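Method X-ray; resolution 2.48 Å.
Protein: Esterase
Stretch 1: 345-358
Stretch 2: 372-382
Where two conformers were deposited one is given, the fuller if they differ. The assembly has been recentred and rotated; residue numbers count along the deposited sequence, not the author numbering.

Stretch 1 345-358: HSWFYDPQAAISVV
Stretch 2 (372-382) YPLQIRDAVYG

A helix lying along one face of a β-hairpin buries a mostly apolar seam, closed at one end by a single tyrosine–carboxylate hydrogen bond. Extended strands 345-350 and 355-358 pair antiparallel through Phe348 N to Val357 O (3.1 Å) and Asp350 N to Ile355 O (2.9 Å). Ala353 N braces the turn by donating to Asp350 OD1 (3.0 Å). The helix that begins at Tyr372 runs at 33° to the first strand, their axes 9.1 Å apart, and at 150° to the second, 10.2 Å away. Register is set by Ser346 CA to Pro373 CA (6.1 Å), Val357 CA to Arg377 CA (8.0 Å) and Ala353 CA to Tyr381 CA (9.4 Å).

As in any β-strand, alternate side chains face opposite sides, so Ser346, Phe348, Asp350, Ile355 and Val357 point toward the helix. Val357 (t) places CG2 3.8 Å from Val380 CG2 (Val380 also t), while Ile355 (chi1 p, chi2 140°) brings CD1 to 3.4 Å from Val380 CG1. Tyr381 (m, chi2 94°) starts sideways, yet its end reaches the hairpin: CE1 lies 4.0 Å from Phe348 CE1 (Phe348 p, chi2 83°), and OH donates to Asp350 OD2 at 2.7 Å (Asp350 t). At the other end, one water donates to both Ser346 OG (3.2 Å; Ser346 p) and Pro373 O (2.7 Å).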

# COMPACT_ATOMS: atom_id res chain seq x y z
N HIS A 345 1.74 6.76 -5.13
CA HIS A 345 2.98 6.34 -4.40
C HIS A 345 3.60 5.09 -5.03
O HIS A 345 2.86 4.30 -5.68
CB HIS A 345 2.74 6.11 -2.90
CG HIS A 345 1.85 7.10 -2.23
ND1 HIS A 345 2.00 8.46 -2.37
CD2 HIS A 345 0.79 6.91 -1.40
CE1 HIS A 345 1.09 9.07 -1.63
NE2 HIS A 345 0.31 8.14 -1.04
N SER A 346 4.93 4.98 -4.89
CA SER A 346 5.72 3.75 -5.14
C SER A 346 6.73 3.57 -4.01
O SER A 346 7.07 4.55 -3.35
CB SER A 346 6.36 3.74 -6.51
OG SER A 346 7.25 4.83 -6.66
N TRP A 347 7.11 2.33 -3.74
CA TRP A 347 8.21 2.02 -2.80
C TRP A 347 8.79 0.65 -3.18
O TRP A 347 8.08 -0.16 -3.79
CB TRP A 347 7.73 2.07 -1.34
CG TRP A 347 6.71 1.02 -1.02
CD1 TRP A 347 5.36 1.18 -1.03
CD2 TRP A 347 6.96 -0.36 -0.69
NE1 TRP A 347 4.75 0.01 -0.70
CE2 TRP A 347 5.70 -0.97 -0.50
CE3 TRP A 347 8.11 -1.15 -0.52
CZ2 TRP A 347 5.56 -2.32 -0.17
CZ3 TRP A 347 7.96 -2.48 -0.18
CH2 TRP A 347 6.71 -3.06 -0.00
N PHE A 348 10.06 0.44 -2.86
CA PHE A 348 10.73 -0.86 -3.07
C PHE A 348 12.01 -0.85 -2.25
O PHE A 348 12.56 0.23 -1.98
CB PHE A 348 10.99 -1.14 -4.56
CG PHE A 348 11.95 -0.21 -5.28
CD1 PHE A 348 13.32 -0.41 -5.22
CD2 PHE A 348 11.48 0.84 -6.06
CE1 PHE A 348 14.19 0.42 -5.90
CE2 PHE A 348 12.35 1.67 -6.74
CZ PHE A 348 13.71 1.47 -6.66
N TYR A 349 12.43 -2.04 -1.84
CA TYR A 349 13.82 -2.33 -1.44
C TYR A 349 14.33 -3.36 -2.42
O TYR A 349 13.54 -4.23 -2.80
CB TYR A 349 13.91 -2.76 0.02
CG TYR A 349 13.36 -4.12 0.33
CD1 TYR A 349 13.99 -5.25 -0.14
CD2 TYR A 349 12.28 -4.28 1.17
CE1 TYR A 349 13.53 -6.52 0.19
CE2 TYR A 349 11.81 -5.54 1.53
CZ TYR A 349 12.44 -6.66 1.02
OH TYR A 349 12.00 -7.92 1.31
N ASP A 350 15.58 -3.19 -2.87
CA ASP A 350 16.37 -4.19 -3.61
C ASP A 350 17.34 -4.83 -2.61
O ASP A 350 18.28 -4.17 -2.14
CB ASP A 350 17.01 -3.49 -4.81
CG ASP A 350 17.93 -4.37 -5.62
OD1 ASP A 350 18.51 -5.30 -5.02
OD2 ASP A 350 18.07 -4.11 -6.84
N PRO A 351 17.15 -6.12 -2.21
CA PRO A 351 18.00 -6.76 -1.19
C PRO A 351 19.45 -6.90 -1.66
O PRO A 351 20.29 -6.76 -0.82
CB PRO A 351 17.36 -8.13 -0.96
CG PRO A 351 16.65 -8.41 -2.27
CD PRO A 351 16.14 -7.06 -2.74
N GLN A 352 19.69 -7.11 -2.96
CA GLN A 352 21.06 -7.29 -3.51
C GLN A 352 21.80 -5.93 -3.46
O GLN A 352 23.00 -5.95 -3.09
CB GLN A 352 21.00 -7.98 -4.88
CG GLN A 352 20.94 -9.51 -4.81
CD GLN A 352 20.29 -10.22 -5.99
OE1 GLN A 352 20.43 -9.83 -7.15
NE2 GLN A 352 19.56 -11.28 -5.71
N ALA A 353 21.14 -4.82 -3.77
CA ALA A 353 21.82 -3.50 -3.84
C ALA A 353 21.79 -2.82 -2.46
O ALA A 353 22.38 -1.77 -2.36
CB ALA A 353 21.20 -2.65 -4.92
N ALA A 354 21.14 -3.42 -1.48
CA ALA A 354 20.86 -2.89 -0.12
C ALA A 354 20.20 -1.50 -0.15
O ALA A 354 20.49 -0.69 0.76
CB ALA A 354 22.14 -2.86 0.67
N ILE A 355 19.32 -1.23 -1.12
CA ILE A 355 18.71 0.13 -1.25
C ILE A 355 17.19 0.06 -1.00
O ILE A 355 16.57 -0.95 -1.32
CB ILE A 355 19.03 0.80 -2.60
CG1 ILE A 355 18.40 0.07 -3.78
CG2 ILE A 355 20.53 0.99 -2.82
CD1 ILE A 355 17.87 1.03 -4.79
N SER A 356 16.65 1.11 -0.39
CA SER A 356 15.19 1.35 -0.23
C SER A 356 14.86 2.70 -0.89
O SER A 356 15.66 3.66 -0.80
CB SER A 356 14.77 1.30 1.23
OG SER A 356 15.19 0.11 1.88
N VAL A 357 13.73 2.74 -1.57
CA VAL A 357 13.22 3.95 -2.29
C VAL A 357 11.79 4.18 -1.83
O VAL A 357 11.02 3.24 -1.84
CB VAL A 357 13.32 3.75 -3.81
CG1 VAL A 357 12.63 4.86 -4.59
CG2 VAL A 357 14.78 3.62 -4.21
N VAL A 358 11.47 5.39 -1.42
CA VAL A 358 10.08 5.83 -1.12
C VAL A 358 9.78 7.06 -1.99
O VAL A 358 10.55 8.03 -1.95
CB VAL A 358 9.91 6.15 0.38
CG1 VAL A 358 8.59 6.87 0.63
CG2 VAL A 358 10.01 4.91 1.23
N TYR A 372 6.49 8.56 -13.72
CA TYR A 372 7.26 9.15 -12.60
C TYR A 372 7.94 8.08 -11.76
O TYR A 372 9.14 8.17 -11.53
CB TYR A 372 6.39 10.01 -11.69
CG TYR A 372 7.15 10.74 -10.61
CD1 TYR A 372 8.07 11.73 -10.92
CD2 TYR A 372 6.94 10.46 -9.28
CE1 TYR A 372 8.75 12.43 -9.93
CE2 TYR A 372 7.60 11.16 -8.28
CZ TYR A 372 8.50 12.15 -8.61
OH TYR A 372 9.15 12.83 -7.62
N PRO A 373 7.21 7.08 -11.21
CA PRO A 373 7.84 6.07 -10.36
C PRO A 373 8.99 5.34 -11.07
O PRO A 373 9.97 5.05 -10.41
CB PRO A 373 6.70 5.10 -9.99
CG PRO A 373 5.59 5.39 -10.98
CD PRO A 373 5.76 6.84 -11.35
N LEU A 374 8.85 5.09 -12.38
CA LEU A 374 9.84 4.34 -13.20
C LEU A 374 11.08 5.19 -13.46
O LEU A 374 12.21 4.64 -13.41
CB LEU A 374 9.20 3.89 -14.51
CG LEU A 374 8.02 2.92 -14.39
CD1 LEU A 374 7.78 2.20 -15.72
CD2 LEU A 374 8.25 1.93 -13.25
N GLN A 375 10.90 6.48 -13.75
CA GLN A 375 12.01 7.40 -14.05
C GLN A 375 12.78 7.65 -12.76
O GLN A 375 14.00 7.83 -12.84
CB GLN A 375 11.53 8.74 -14.60
CG GLN A 375 10.94 8.66 -15.99
CD GLN A 375 10.06 9.87 -16.20
OE1 GLN A 375 9.55 10.48 -15.26
NE2 GLN A 375 9.87 10.22 -17.46
N ILE A 376 12.09 7.69 -11.62
CA ILE A 376 12.77 7.76 -10.30
C ILE A 376 13.61 6.48 -10.15
O ILE A 376 14.82 6.60 -9.86
CB ILE A 376 11.78 7.94 -9.14
CG1 ILE A 376 11.10 9.31 -9.21
CG2 ILE A 376 12.50 7.71 -7.81
CD1 ILE A 376 11.98 10.46 -8.76
N ARG A 377 12.98 5.33 -10.38
CA ARG A 377 13.62 4.00 -10.27
C ARG A 377 14.93 4.05 -11.07
O ARG A 377 16.01 3.81 -10.49
CB ARG A 377 12.66 2.92 -10.79
CG ARG A 377 13.29 1.54 -10.92
CD ARG A 377 12.57 0.61 -11.87
NE ARG A 377 12.59 1.07 -13.25
CZ ARG A 377 12.03 0.43 -14.27
NH1 ARG A 377 11.38 -0.71 -14.10
NH2 ARG A 377 12.12 0.96 -15.48
N ASP A 378 14.82 4.41 -12.34
CA ASP A 378 15.96 4.58 -13.28
C ASP A 378 17.01 5.56 -12.71
O ASP A 378 18.22 5.24 -12.74
CB ASP A 378 15.42 4.95 -14.66
CG ASP A 378 14.74 3.78 -15.34
OD1 ASP A 378 14.54 2.74 -14.67
OD2 ASP A 378 14.44 3.90 -16.53
N ALA A 379 16.60 6.70 -12.16
CA ALA A 379 17.54 7.69 -11.57
C ALA A 379 18.31 7.05 -10.41
O ALA A 379 19.46 7.43 -10.22
CB ALA A 379 16.82 8.93 -11.12
N VAL A 380 17.72 6.13 -9.65
CA VAL A 380 18.41 5.51 -8.48
C VAL A 380 19.57 4.64 -8.99
O VAL A 380 20.67 4.75 -8.43
CB VAL A 380 17.43 4.74 -7.59
CG1 VAL A 380 18.15 3.96 -6.49
CG2 VAL A 380 16.40 5.68 -6.98
N TYR A 381 19.36 3.87 -10.05
CA TYR A 381 20.35 2.90 -10.59
C TYR A 381 21.23 3.54 -11.71
O TYR A 381 22.10 2.82 -12.23
CB TYR A 381 19.63 1.64 -11.07
CG TYR A 381 18.93 0.80 -10.02
CD1 TYR A 381 17.59 0.97 -9.72
CD2 TYR A 381 19.60 -0.22 -9.37
CE1 TYR A 381 16.95 0.18 -8.77
CE2 TYR A 381 18.97 -1.02 -8.42
CZ TYR A 381 17.63 -0.83 -8.12
OH TYR A 381 17.02 -1.64 -7.20
N GLY A 382 21.03 4.80 -12.10
CA GLY A 382 21.92 5.54 -13.04
C GLY A 382 22.19 4.81 -14.34
O GLY A 382 21.25 4.30 -14.95
O HOH W 1 9.76 3.55 -8.22